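Local coordinates for subtilisin-like protein (Prochloron didemni, PDB 3ZXY), which probably acts as a serine-type endopeptidase of the subtilase family, this chain being the protease domain of the longer PatA protein, at residues I14-V19 against T53-I58; G28-V33 against Q73-I78; G69-C74 against V220-L225; A106-I111 against L139-A144; N110-E115 against F212-V217. The protein carries 1 engineered substitution. All coordinates share one frame; numbering follows the deposited sequence.

Contact 1: residues I14-V19 against T53-I58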
# COMPACT_ATOMS: atom_id res chain seq x y z
N ILE A 14 -1.18 -7.88 -0.42
CA ILE A 14 -0.28 -7.25 -1.37
C ILE A 14 -0.73 -7.75 -2.74
O ILE A 14 -0.60 -8.93 -3.04
CB ILE A 14 1.18 -7.69 -1.15
CG1 ILE A 14 1.63 -7.42 0.29
CG2 ILE A 14 2.11 -7.02 -2.17
CD1 ILE A 14 1.63 -5.96 0.68
N LEU A 15 -1.24 -6.83 -3.57
CA LEU A 15 -1.65 -7.15 -4.93
C LEU A 15 -0.57 -6.57 -5.82
O LEU A 15 -0.56 -5.37 -6.11
CB LEU A 15 -3.01 -6.53 -5.25
CG LEU A 15 -4.22 -7.34 -4.79
CD1 LEU A 15 -4.22 -7.67 -3.30
CD2 LEU A 15 -5.48 -6.58 -5.17
N ASP A 16 0.36 -7.41 -6.22
CA ASP A 16 1.54 -6.93 -6.91
C ASP A 16 2.07 -8.06 -7.79
O ASP A 16 1.31 -8.92 -8.23
CB ASP A 16 2.59 -6.44 -5.89
CG ASP A 16 3.45 -5.31 -6.43
OD1 ASP A 16 4.29 -5.59 -7.30
OD2 ASP A 16 3.26 -4.14 -6.02
N GLY A 17 3.36 -8.04 -8.05
CA GLY A 17 3.98 -9.18 -8.71
C GLY A 17 4.23 -10.31 -7.75
O GLY A 17 3.93 -10.23 -6.56
N PRO A 18 4.79 -11.40 -8.27
CA PRO A 18 5.20 -12.50 -7.41
C PRO A 18 6.14 -12.04 -6.31
O PRO A 18 6.95 -11.12 -6.52
CB PRO A 18 5.90 -13.45 -8.37
CG PRO A 18 5.33 -13.14 -9.70
CD PRO A 18 5.07 -11.68 -9.69
N VAL A 19 6.03 -12.67 -5.15
CA VAL A 19 6.90 -12.36 -4.01
C VAL A 19 7.80 -13.56 -3.73
O VAL A 19 7.32 -14.68 -3.57
CB VAL A 19 6.06 -12.01 -2.77
CG1 VAL A 19 6.95 -11.83 -1.53
CG2 VAL A 19 5.24 -10.76 -3.04
N THR A 53 8.36 -8.39 -4.68
CA THR A 53 9.21 -8.78 -3.55
C THR A 53 9.65 -7.54 -2.77
O THR A 53 9.65 -7.54 -1.52
CB THR A 53 10.43 -9.56 -4.05
OG1 THR A 53 9.98 -10.73 -4.77
CG2 THR A 53 11.35 -9.97 -2.90
N HIS A 54 9.97 -6.46 -3.48
CA HIS A 54 10.37 -5.22 -2.84
C HIS A 54 9.23 -4.65 -2.04
O HIS A 54 9.37 -4.35 -0.85
CB HIS A 54 10.84 -4.24 -3.90
CG HIS A 54 11.63 -3.09 -3.35
ND1 HIS A 54 11.05 -2.06 -2.69
CD2 HIS A 54 13.00 -2.82 -3.38
CE1 HIS A 54 11.99 -1.17 -2.35
NE2 HIS A 54 13.18 -1.63 -2.75
N VAL A 55 8.06 -4.50 -2.68
CA VAL A 55 6.87 -3.94 -2.00
C VAL A 55 6.49 -4.76 -0.75
O VAL A 55 6.25 -4.20 0.33
CB VAL A 55 5.67 -3.85 -3.00
CG1 VAL A 55 4.33 -3.62 -2.28
CG2 VAL A 55 5.93 -2.74 -4.01
N ALA A 56 6.48 -6.08 -0.88
CA ALA A 56 6.10 -6.93 0.25
C ALA A 56 7.10 -6.77 1.38
O ALA A 56 6.69 -6.73 2.56
CB ALA A 56 5.99 -8.40 -0.16
N SER A 57 8.38 -6.63 1.05
CA SER A 57 9.42 -6.57 2.09
C SER A 57 9.31 -5.30 2.94
O SER A 57 9.66 -5.30 4.12
CB SER A 57 10.81 -6.70 1.47
OG SER A 57 11.20 -5.57 0.72
N ILE A 58 8.82 -4.22 2.35
CA ILE A 58 8.67 -2.95 3.08
C ILE A 58 7.72 -3.11 4.26
O ILE A 58 7.92 -2.49 5.32
CB ILE A 58 8.21 -1.82 2.12
CG1 ILE A 58 9.36 -1.43 1.19
CG2 ILE A 58 7.75 -0.59 2.90
CD1 ILE A 58 8.89 -0.66 -0.04

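Contact 2: residues G28-V33 against Q73-I78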
# COMPACT_ATOMS: atom_id res chain seq x y z
N GLY A 28 10.20 -15.82 9.36
CA GLY A 28 9.47 -15.36 10.52
C GLY A 28 8.16 -14.69 10.18
O GLY A 28 7.31 -14.53 11.05
N ALA A 29 7.98 -14.27 8.93
CA ALA A 29 6.73 -13.64 8.50
C ALA A 29 5.62 -14.69 8.34
O ALA A 29 5.91 -15.86 8.01
CB ALA A 29 6.92 -12.88 7.21
N ASP A 30 4.38 -14.30 8.59
CA ASP A 30 3.21 -15.14 8.34
C ASP A 30 2.58 -14.69 7.02
O ASP A 30 1.80 -13.74 6.99
CB ASP A 30 2.18 -15.05 9.47
CG ASP A 30 1.02 -16.02 9.29
OD1 ASP A 30 0.86 -16.57 8.18
OD2 ASP A 30 0.27 -16.26 10.25
N LEU A 31 2.95 -15.36 5.93
CA LEU A 31 2.49 -15.01 4.58
C LEU A 31 1.73 -16.17 3.96
O LEU A 31 2.13 -17.32 4.10
CB LEU A 31 3.68 -14.68 3.69
CG LEU A 31 4.57 -13.55 4.18
CD1 LEU A 31 5.72 -13.32 3.21
CD2 LEU A 31 3.75 -12.29 4.38
N THR A 32 0.61 -15.85 3.32
CA THR A 32 -0.15 -16.85 2.58
C THR A 32 -0.29 -16.37 1.16
O THR A 32 -0.67 -15.24 0.93
CB THR A 32 -1.56 -17.06 3.17
OG1 THR A 32 -1.46 -17.38 4.57
CG2 THR A 32 -2.29 -18.18 2.43
N VAL A 33 0.06 -17.23 0.21
CA VAL A 33 -0.09 -16.91 -1.20
C VAL A 33 -1.46 -17.41 -1.67
O VAL A 33 -1.83 -18.58 -1.42
CB VAL A 33 1.02 -17.56 -2.02
CG1 VAL A 33 0.79 -17.30 -3.50
CG2 VAL A 33 2.38 -17.03 -1.58
N GLN A 73 4.59 -8.34 12.12
CA GLN A 73 3.75 -9.33 12.80
C GLN A 73 2.33 -9.44 12.25
O GLN A 73 1.58 -10.31 12.67
CB GLN A 73 3.72 -9.06 14.30
CG GLN A 73 5.02 -9.43 14.97
CD GLN A 73 4.95 -9.34 16.47
OE1 GLN A 73 3.86 -9.32 17.06
NE2 GLN A 73 6.11 -9.28 17.11
N CYS A 74 1.96 -8.59 11.31
CA CYS A 74 0.63 -8.71 10.72
C CYS A 74 0.62 -9.91 9.78
O CYS A 74 1.67 -10.35 9.32
CB CYS A 74 0.25 -7.43 9.97
SG CYS A 74 -0.07 -6.03 11.07
N ARG A 75 -0.56 -10.44 9.50
CA ARG A 75 -0.70 -11.53 8.52
C ARG A 75 -0.73 -10.98 7.11
O ARG A 75 -1.49 -10.04 6.82
CB ARG A 75 -1.97 -12.32 8.81
CG ARG A 75 -1.78 -13.44 9.81
CD ARG A 75 -2.91 -14.46 9.67
NE ARG A 75 -2.97 -15.00 8.31
CZ ARG A 75 -4.07 -15.45 7.70
NH1 ARG A 75 -5.25 -15.44 8.32
NH2 ARG A 75 -3.99 -15.91 6.46
N GLY A 76 0.11 -11.53 6.23
CA GLY A 76 0.21 -11.07 4.85
C GLY A 76 -0.53 -12.01 3.92
O GLY A 76 -0.41 -13.25 4.03
N LEU A 77 -1.31 -11.42 3.02
CA LEU A 77 -2.01 -12.15 1.96
C LEU A 77 -1.39 -11.72 0.65
O LEU A 77 -1.51 -10.55 0.22
CB LEU A 77 -3.51 -11.88 1.99
CG LEU A 77 -4.26 -12.17 3.28
CD1 LEU A 77 -5.70 -11.69 3.15
CD2 LEU A 77 -4.18 -13.65 3.64
N ILE A 78 -0.67 -12.64 0.01
CA ILE A 78 0.01 -12.31 -1.24
C ILE A 78 -0.89 -12.73 -2.40
O ILE A 78 -1.22 -13.91 -2.54
CB ILE A 78 1.37 -13.02 -1.37
CG1 ILE A 78 2.28 -12.76 -0.16
CG2 ILE A 78 2.04 -12.64 -2.68
CD1 ILE A 78 2.38 -11.33 0.29
O HOH W 1 -0.86 -15.32 6.14
O HOH W 2 3.85 -11.89 9.79

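Contact 3: residues G69-C74 against V220-L225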
# COMPACT_ATOMS: atom_id res chain seq x y z
N GLY A 69 10.82 -4.55 8.21
CA GLY A 69 9.53 -4.12 7.71
C GLY A 69 8.78 -3.30 8.73
O GLY A 69 9.15 -3.25 9.90
N ILE A 70 7.72 -2.66 8.28
CA ILE A 70 6.91 -1.79 9.13
C ILE A 70 5.92 -2.54 10.02
O ILE A 70 5.70 -2.15 11.17
CB ILE A 70 6.17 -0.77 8.25
CG1 ILE A 70 7.19 0.17 7.60
CG2 ILE A 70 5.11 0.00 9.04
CD1 ILE A 70 6.61 0.99 6.47
N ALA A 71 5.35 -3.64 9.52
CA ALA A 71 4.34 -4.37 10.27
C ALA A 71 4.63 -5.86 10.17
O ALA A 71 3.82 -6.63 9.68
CB ALA A 71 2.93 -4.02 9.75
N PRO A 72 5.80 -6.26 10.68
CA PRO A 72 6.26 -7.62 10.48
C PRO A 72 5.40 -8.70 11.12
O PRO A 72 5.51 -9.86 10.73
CB PRO A 72 7.65 -7.62 11.14
CG PRO A 72 7.63 -6.49 12.11
CD PRO A 72 6.78 -5.45 11.43
N GLN A 73 4.59 -8.34 12.12
CA GLN A 73 3.75 -9.33 12.80
C GLN A 73 2.33 -9.44 12.25
O GLN A 73 1.58 -10.31 12.67
CB GLN A 73 3.72 -9.06 14.30
CG GLN A 73 5.02 -9.43 14.97
CD GLN A 73 4.95 -9.34 16.47
OE1 GLN A 73 3.86 -9.32 17.06
NE2 GLN A 73 6.11 -9.28 17.11
N CYS A 74 1.96 -8.59 11.31
CA CYS A 74 0.63 -8.71 10.72
C CYS A 74 0.62 -9.91 9.78
O CYS A 74 1.67 -10.35 9.32
CB CYS A 74 0.25 -7.43 9.97
SG CYS A 74 -0.07 -6.03 11.07
N VAL A 220 1.82 1.48 7.99
CA VAL A 220 1.38 2.36 9.08
C VAL A 220 -0.11 2.14 9.37
O VAL A 220 -0.53 2.06 10.55
CB VAL A 220 1.69 3.83 8.78
CG1 VAL A 220 1.02 4.73 9.82
CG2 VAL A 220 3.20 4.04 8.76
N ALA A 221 -0.93 2.02 8.32
CA ALA A 221 -2.37 1.73 8.49
C ALA A 221 -2.56 0.44 9.26
O ALA A 221 -3.43 0.35 10.13
CB ALA A 221 -3.10 1.69 7.14
N ALA A 222 -1.74 -0.57 8.97
CA ALA A 222 -1.82 -1.84 9.66
C ALA A 222 -1.48 -1.69 11.14
O ALA A 222 -2.12 -2.29 11.99
CB ALA A 222 -0.92 -2.87 8.98
N LEU A 223 -0.48 -0.87 11.46
CA LEU A 223 -0.14 -0.59 12.84
C LEU A 223 -1.26 0.15 13.57
O LEU A 223 -1.51 -0.11 14.74
CB LEU A 223 1.17 0.19 12.95
CG LEU A 223 2.41 -0.55 12.44
CD1 LEU A 223 3.62 0.35 12.60
CD2 LEU A 223 2.63 -1.87 13.20
N LEU A 224 -1.94 1.06 12.88
CA LEU A 224 -3.08 1.76 13.49
C LEU A 224 -4.24 0.80 13.76
O LEU A 224 -4.85 0.85 14.83
CB LEU A 224 -3.50 2.95 12.64
CG LEU A 224 -2.50 4.12 12.65
CD1 LEU A 224 -2.78 5.05 11.47
CD2 LEU A 224 -2.58 4.89 13.97
N LEU A 225 -4.55 -0.09 12.83
CA LEU A 225 -5.53 -1.14 13.08
C LEU A 225 -5.12 -2.03 14.24
O LEU A 225 -5.94 -2.43 15.05
CB LEU A 225 -5.75 -2.00 11.83
CG LEU A 225 -6.42 -1.33 10.64
CD1 LEU A 225 -6.33 -2.25 9.43
CD2 LEU A 225 -7.87 -1.01 10.98

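Contact 4: residues A106-I111 against L139-A144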
# COMPACT_ATOMS: atom_id res chain seq x y z
N ALA A 106 -9.02 -9.61 4.02
CA ALA A 106 -8.09 -8.49 4.10
C ALA A 106 -8.73 -7.30 4.81
O ALA A 106 -9.90 -7.00 4.58
CB ALA A 106 -7.64 -8.05 2.70
N HIS A 107 -7.96 -6.63 5.66
CA HIS A 107 -8.33 -5.31 6.20
C HIS A 107 -7.82 -4.19 5.33
O HIS A 107 -8.45 -3.14 5.22
CB HIS A 107 -7.76 -5.12 7.60
CG HIS A 107 -8.33 -6.05 8.61
ND1 HIS A 107 -7.72 -7.18 8.98
CD2 HIS A 107 -9.50 -5.96 9.35
CE1 HIS A 107 -8.47 -7.82 9.89
NE2 HIS A 107 -9.56 -7.07 10.13
N ILE A 108 -6.64 -4.40 4.75
CA ILE A 108 -5.95 -3.42 3.92
C ILE A 108 -5.51 -4.15 2.66
O ILE A 108 -5.08 -5.30 2.72
CB ILE A 108 -4.70 -2.85 4.64
CG1 ILE A 108 -5.11 -2.01 5.84
CG2 ILE A 108 -3.82 -2.03 3.68
CD1 ILE A 108 -4.00 -1.90 6.87
N ILE A 109 -5.68 -3.48 1.52
CA ILE A 109 -5.24 -3.98 0.21
C ILE A 109 -4.27 -2.95 -0.35
O ILE A 109 -4.64 -1.81 -0.63
CB ILE A 109 -6.44 -4.20 -0.74
CG1 ILE A 109 -7.37 -5.27 -0.17
CG2 ILE A 109 -5.96 -4.62 -2.14
CD1 ILE A 109 -8.64 -5.49 -0.97
N ASN A 110 -3.01 -3.34 -0.48
CA ASN A 110 -1.97 -2.48 -1.06
C ASN A 110 -1.92 -2.72 -2.56
O ASN A 110 -1.68 -3.84 -3.00
CB ASN A 110 -0.61 -2.83 -0.43
CG ASN A 110 0.52 -1.93 -0.90
OD1 ASN A 110 0.89 -0.98 -0.20
ND2 ASN A 110 1.07 -2.18 -2.10
N ILE A 111 -2.12 -1.66 -3.33
CA ILE A 111 -1.98 -1.75 -4.80
C ILE A 111 -0.98 -0.69 -5.26
O ILE A 111 -1.32 0.48 -5.48
CB ILE A 111 -3.32 -1.56 -5.52
CG1 ILE A 111 -4.35 -2.58 -5.02
CG2 ILE A 111 -3.14 -1.67 -7.04
CD1 ILE A 111 -5.69 -2.50 -5.72
N LEU A 139 -9.72 -1.19 3.47
CA LEU A 139 -9.05 0.00 2.95
C LEU A 139 -8.10 -0.33 1.80
O LEU A 139 -7.17 -1.11 1.97
CB LEU A 139 -8.26 0.67 4.06
CG LEU A 139 -7.39 1.86 3.67
CD1 LEU A 139 -8.24 2.98 3.09
CD2 LEU A 139 -6.59 2.35 4.88
N LEU A 140 -8.35 0.27 0.64
CA LEU A 140 -7.46 0.16 -0.50
C LEU A 140 -6.48 1.33 -0.42
O LEU A 140 -6.90 2.47 -0.30
CB LEU A 140 -8.28 0.21 -1.80
CG LEU A 140 -7.66 -0.46 -3.03
CD1 LEU A 140 -8.69 -0.67 -4.14
CD2 LEU A 140 -6.50 0.37 -3.51
N VAL A 141 -5.18 1.01 -0.46
CA VAL A 141 -4.11 2.01 -0.42
C VAL A 141 -3.40 1.86 -1.77
O VAL A 141 -2.92 0.76 -2.09
CB VAL A 141 -3.12 1.77 0.74
CG1 VAL A 141 -2.08 2.88 0.77
CG2 VAL A 141 -3.86 1.71 2.09
N ALA A 142 -3.34 2.93 -2.57
CA ALA A 142 -2.91 2.82 -3.97
C ALA A 142 -1.95 3.91 -4.39
O ALA A 142 -2.10 5.07 -3.99
CB ALA A 142 -4.13 2.79 -4.91
N ALA A 143 -1.02 3.55 -5.27
CA ALA A 143 -0.01 4.49 -5.75
C ALA A 143 -0.59 5.58 -6.64
O ALA A 143 -1.35 5.30 -7.57
CB ALA A 143 1.07 3.73 -6.53
N ALA A 144 -0.20 6.83 -6.36
CA ALA A 144 -0.67 7.99 -7.14
C ALA A 144 -0.18 7.99 -8.58
O ALA A 144 -0.81 8.60 -9.45
CB ALA A 144 -0.21 9.29 -6.45

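Contact 5: residues N110-E115 against F212-V217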
# COMPACT_ATOMS: atom_id res chain seq x y z
N ASN A 110 -3.01 -3.34 -0.48
CA ASN A 110 -1.97 -2.48 -1.06
C ASN A 110 -1.92 -2.72 -2.56
O ASN A 110 -1.68 -3.84 -3.00
CB ASN A 110 -0.61 -2.83 -0.43
CG ASN A 110 0.52 -1.93 -0.90
OD1 ASN A 110 0.89 -0.98 -0.20
ND2 ASN A 110 1.07 -2.18 -2.10
N ILE A 111 -2.12 -1.66 -3.33
CA ILE A 111 -1.98 -1.75 -4.80
C ILE A 111 -0.98 -0.69 -5.26
O ILE A 111 -1.32 0.48 -5.48
CB ILE A 111 -3.32 -1.56 -5.52
CG1 ILE A 111 -4.35 -2.58 -5.02
CG2 ILE A 111 -3.14 -1.67 -7.04
CD1 ILE A 111 -5.69 -2.50 -5.72
N SER A 112 0.26 -1.12 -5.39
CA SER A 112 1.35 -0.26 -5.85
C SER A 112 1.36 -0.26 -7.36
O SER A 112 2.33 -0.68 -7.99
CB SER A 112 2.68 -0.76 -5.33
OG SER A 112 2.79 -0.53 -3.93
N GLY A 113 0.26 0.18 -7.95
CA GLY A 113 0.13 0.22 -9.40
C GLY A 113 -1.16 0.90 -9.77
O GLY A 113 -1.92 1.30 -8.90
N GLY A 114 -1.41 0.99 -11.06
CA GLY A 114 -2.61 1.66 -11.55
C GLY A 114 -2.45 2.02 -13.01
O GLY A 114 -1.50 1.58 -13.67
N GLU A 115 -3.40 2.79 -13.51
CA GLU A 115 -3.44 3.21 -14.90
C GLU A 115 -3.77 4.69 -14.93
O GLU A 115 -4.66 5.14 -14.21
CB GLU A 115 -4.52 2.42 -15.66
CG GLU A 115 -4.66 2.80 -17.13
CD GLU A 115 -5.35 1.74 -17.97
OE1 GLU A 115 -6.07 0.88 -17.42
OE2 GLU A 115 -5.14 1.77 -19.21
N PHE A 212 6.58 2.56 -3.94
CA PHE A 212 7.33 2.21 -2.74
C PHE A 212 6.90 3.03 -1.54
O PHE A 212 6.99 2.58 -0.39
CB PHE A 212 8.83 2.23 -3.05
CG PHE A 212 9.13 1.48 -4.29
CD1 PHE A 212 8.93 0.11 -4.33
CD2 PHE A 212 9.45 2.14 -5.46
CE1 PHE A 212 9.12 -0.60 -5.50
CE2 PHE A 212 9.63 1.44 -6.63
CZ PHE A 212 9.49 0.06 -6.65
N ALA A 213 6.37 4.21 -1.80
CA ALA A 213 5.70 5.02 -0.76
C ALA A 213 4.41 4.36 -0.29
O ALA A 213 4.06 4.40 0.89
CB ALA A 213 5.40 6.42 -1.31
N THR A 214 3.68 3.75 -1.24
CA THR A 214 2.39 3.12 -0.96
C THR A 214 2.46 2.10 0.20
O THR A 214 1.66 2.20 1.12
CB THR A 214 1.79 2.55 -2.27
OG1 THR A 214 1.55 3.64 -3.16
CG2 THR A 214 0.48 1.82 -2.03
N PRO A 215 3.40 1.13 0.16
CA PRO A 215 3.47 0.15 1.25
C PRO A 215 3.87 0.72 2.59
O PRO A 215 3.57 0.12 3.63
CB PRO A 215 4.47 -0.90 0.74
CG PRO A 215 5.24 -0.19 -0.31
CD PRO A 215 4.28 0.75 -0.96
N ILE A 216 4.55 1.87 2.61
CA ILE A 216 4.85 2.53 3.87
C ILE A 216 3.53 2.93 4.52
O ILE A 216 3.30 2.70 5.71
CB ILE A 216 5.79 3.72 3.69
CG1 ILE A 216 7.17 3.23 3.23
CG2 ILE A 216 5.92 4.48 5.02
CD1 ILE A 216 8.15 4.31 2.91
N VAL A 217 2.65 3.54 3.74
CA VAL A 217 1.32 3.91 4.25
C VAL A 217 0.49 2.67 4.62
O VAL A 217 -0.15 2.66 5.67
CB VAL A 217 0.57 4.82 3.24
CG1 VAL A 217 -0.87 5.06 3.69
CG2 VAL A 217 1.33 6.12 3.04

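Contact 1: residues I14-V19 against T53-I58
Val55 of helix 47-60 leans on both Ile14 and Asp16 at the C-terminal end of strand 11-16. Its CG1 lies 4.1 Å from Ile14 CG2, the two side chains running past each other in opposite directions. Val55 CG2 comes 3.6 Å from Asp16 OD2, so an apolar methyl borders one carboxylate oxygen. Farther along, both methyls of Val19 straddle Ala56 CB, with Val19 CG2 at 3.8 Å. Thr53 OG1 sits 3.5 Å from Pro18 O, but its hydrogen bonds go to Ser49 O and Asp20 N, which tie the turn after the strand to the helix. The pairing joins the central parallel sheet of the subtilisin fold to a helix on one face, strand and helix running nearly antiparallel at 162° with axes 9.1 Å apart. Asp16 is the predicted charge-relay aspartate. Its OD1 is hydrogen-bonded to ND1 of His51, the predicted histidine one turn before Val55, and accepts a bond from the backbone N of Gly17 at 2.7 Å, which approaches on the anti side and 18° out of the carboxylate plane. Around this shell Ile14 reaches Ile59 and Phe60 of the same helix, while Val55 also rests on Phe212 and Pro215 of helix 210-230.

Contact 2: residues G28-V33 against Q73-I78
Ile78, Asp30 and Thr32 carry most of the contact between two parallel strands, 30-33 and 75-78, at the margin of the seven-stranded sheet of this subtilisin-like fold; strand 30-33 is the outermost on its side. Ile78 packs its CB 4.1 Å from Val33 CG2, and its CD1 lies 4.4 Å from Leu31 CD2, which makes an apolar strip on the face that also carries Gly76. Having no side chain, Gly76 leaves room for Leu31: CD2 of the leucine comes 3.8 Å from Gly76 CA, where a side chain at Gly76 would collide with it. Thr32 uses both its backbone polar atoms, N bonding to Gly76 O and O accepting from Ile78 N at 2.8 Å, while Gly76 N bonds to Asp30 O.

The other face carries Asp30, Thr32 and Arg75, with Leu77 beside Thr32. Asp30 swings its CG anti to the backbone N (chi1 -174°), which brings the carboxylate obliquely across the aliphatic part of Arg75, Asp30 OD2 being 3.5 Å from Arg75 CG. The salt bridge from Asp30 OD2 to Arg75 NE is long, and the carboxylate and guanidinium planes are 26° apart. Thr32 OG1 lies at the guanidinium edge, 3.5 Å from Arg75 NH2. Water makes the closer link. One molecule accepts a hydrogen bond from Arg75 NE, in the plane of the guanidinium, is hydrogen-bonded to Thr32 OG1, and lies within donating distance of Asp30 OD1 and Gly76 O. A second water joins the strand starts, accepting a hydrogen bond from Asp30 N and lying 2.7 Å from Cys74 O, to which it can donate.

Contact 3: residues G69-C74 against V220-L225
The chain at Ile70 and Ala71 passes close beside helix 210-230, its CA atoms 6.9 Å from that of Val220 and 6.4 Å from that of Leu223, before a type I beta turn from Ala71 to Cys74 carries it into strand 75-80. On the helix side Leu223 makes the broadest contact. Its CG stands anti to the carbonyl carbon (chi1 -64°), which sends the two methyls toward the loop although the side chain starts out alongside it. Leu223 CD1 comes 3.6 Å from Ile70 O and 3.9 Å from Ile70 CG2, and the two side chains cross at about a right angle. The second methyl, CD2, turns to Ala71 CB at 4.1 Å. Ile70 CG2 also rests over the start of the segment, 3.8 Å from Val220 N.

Next to it in the helix, Ala222 CB is shared by two loop residues: Ala71 CB at 4.1 Å and Cys74 SG at 3.9 Å. The methyl of Ala222 thus lies against both ends of the beta turn. An alanine in place of Leu223 would probably open a gap in which Ile70 CG2 and Ala71 CB lose their packing partner.

In the subtilisin-like fold this joins the loop between helix 47-60 and strand 75-80 to the helix with the nucleophile position near its start, as plain packing away from the annotated sites. Ile58 and Ile59 form backbone hydrogen bonds with Ile70 and Ala71, respectively; Phe273 of helix 269-278 also touches Leu223. No hydrogen bond joins the two segments, so the loop is held here by apolar packing of methyl groups and one sulfur rather than by directional bonds.

Contact 4: residues A106-I111 against L139-A144
Ile111 and Leu140 cross at a slant on one face of a parallel strand pair, with Ile111 CD1 set against the forked end of Leu140, 3.7 Å from Leu140 CD2 and 3.9 Å from Leu140 CD1. Leu140 carries its CG anti to the backbone N (chi1 -155°), which brings the branch across toward the strand 108-111. On the same face Ile111 CB is 4.5 Å from Ala142 CB. The opposite face belongs to Ile108, Asn110, Leu139 and Val141. There Ile108 and Val141 lie side by side and point the same way, meeting through their CG2 methyls at 4.1 Å.

Beneath the side chains, five backbone hydrogen bonds alternate between the strands, from Leu139 N to His107 O at one end to Ala143 N to Ile111 O at the other. The one from Ile111 N to Val141 O is 2.8 Å and nearly straight at 177°. CA-H...O contacts lie between them, for example Ala142 CA to Ile111 O at 3.2 Å. The strand axes run 4.7 Å apart at 18°, the slight twist of a parallel sheet.

This is the middle of the seven-stranded subtilisin-fold sheet: strand 11-16 flanks 108-111, and strand 162-167 flanks 139-143. Helix 91-103 packs through Ile98 on Ile111 and Leu140, whereas helix 210-230 lies across the other face, where Leu225 meets Ile108 and Ser218 meets Val141 and bonds Asn110 OD1.

Contact 5: residues N110-E115 against F212-V217
Asn110 OD1 points into the kink of helix 210-230, 3.2 Å from Pro215 CA and 3.3 Å from Pro215 N, a nitrogen with no hydrogen to give. The amide oxygen is instead held by Ser218 OG, one turn further along the helix. Asn110 CG stands anti to the backbone N (chi1 -176°), reaching from the sheet to the helix, and OD1 lies 3.4 Å from Thr214 CG2. On its other branch, Asn110 ND2 donates to Ser112 OG at 3.0 Å with the oxygen close to the amide plane. This junction ties the end of strand 108-111 to the helix that in the subtilisin fold begins beside the nucleophile; that position, Ala211, is an engineered change here. Ser112, the centre of an inverse gamma turn, sets OG 3.6 Å from both Thr214 CB and Pro215 CD, and its OG also bonds Ala211 O. Replacing Asn110 by a leucine would probably cost Ser218 OG its bond to the amide oxygen and Ser112 OG the bond from ND2, leaving Ser112 OG with Ala211 O. Thr214 directs its own OG1 to Thr210 O, which keeps the methyl on the side of the strand. Val55 of helix 47-60 packs on Asn110 and Ser112, and Asp16 lies close beside Ser112.

Overall arrangement
From the N terminus, contact 1 closes a loop between strand 11-16 and helix 47-60. Contact 2 crosses it, since strand 30-33 lies inside that loop and pairs with strand 75-80 beyond the helix; Ile14 and Val19 touch Ile78 where they meet. Contact 3 begins as contact 2 ends, sharing Gln73 and Cys74, and spans a long loop to helix 210-230. Nested within it are contact 4, which joins strands 108-111 and 139-143, and contact 5, which starts from the same strand as contact 4 and returns to the helix. Together they bind the parallel sheet to helices 47-60 and 210-230 around the predicted charge-relay residues.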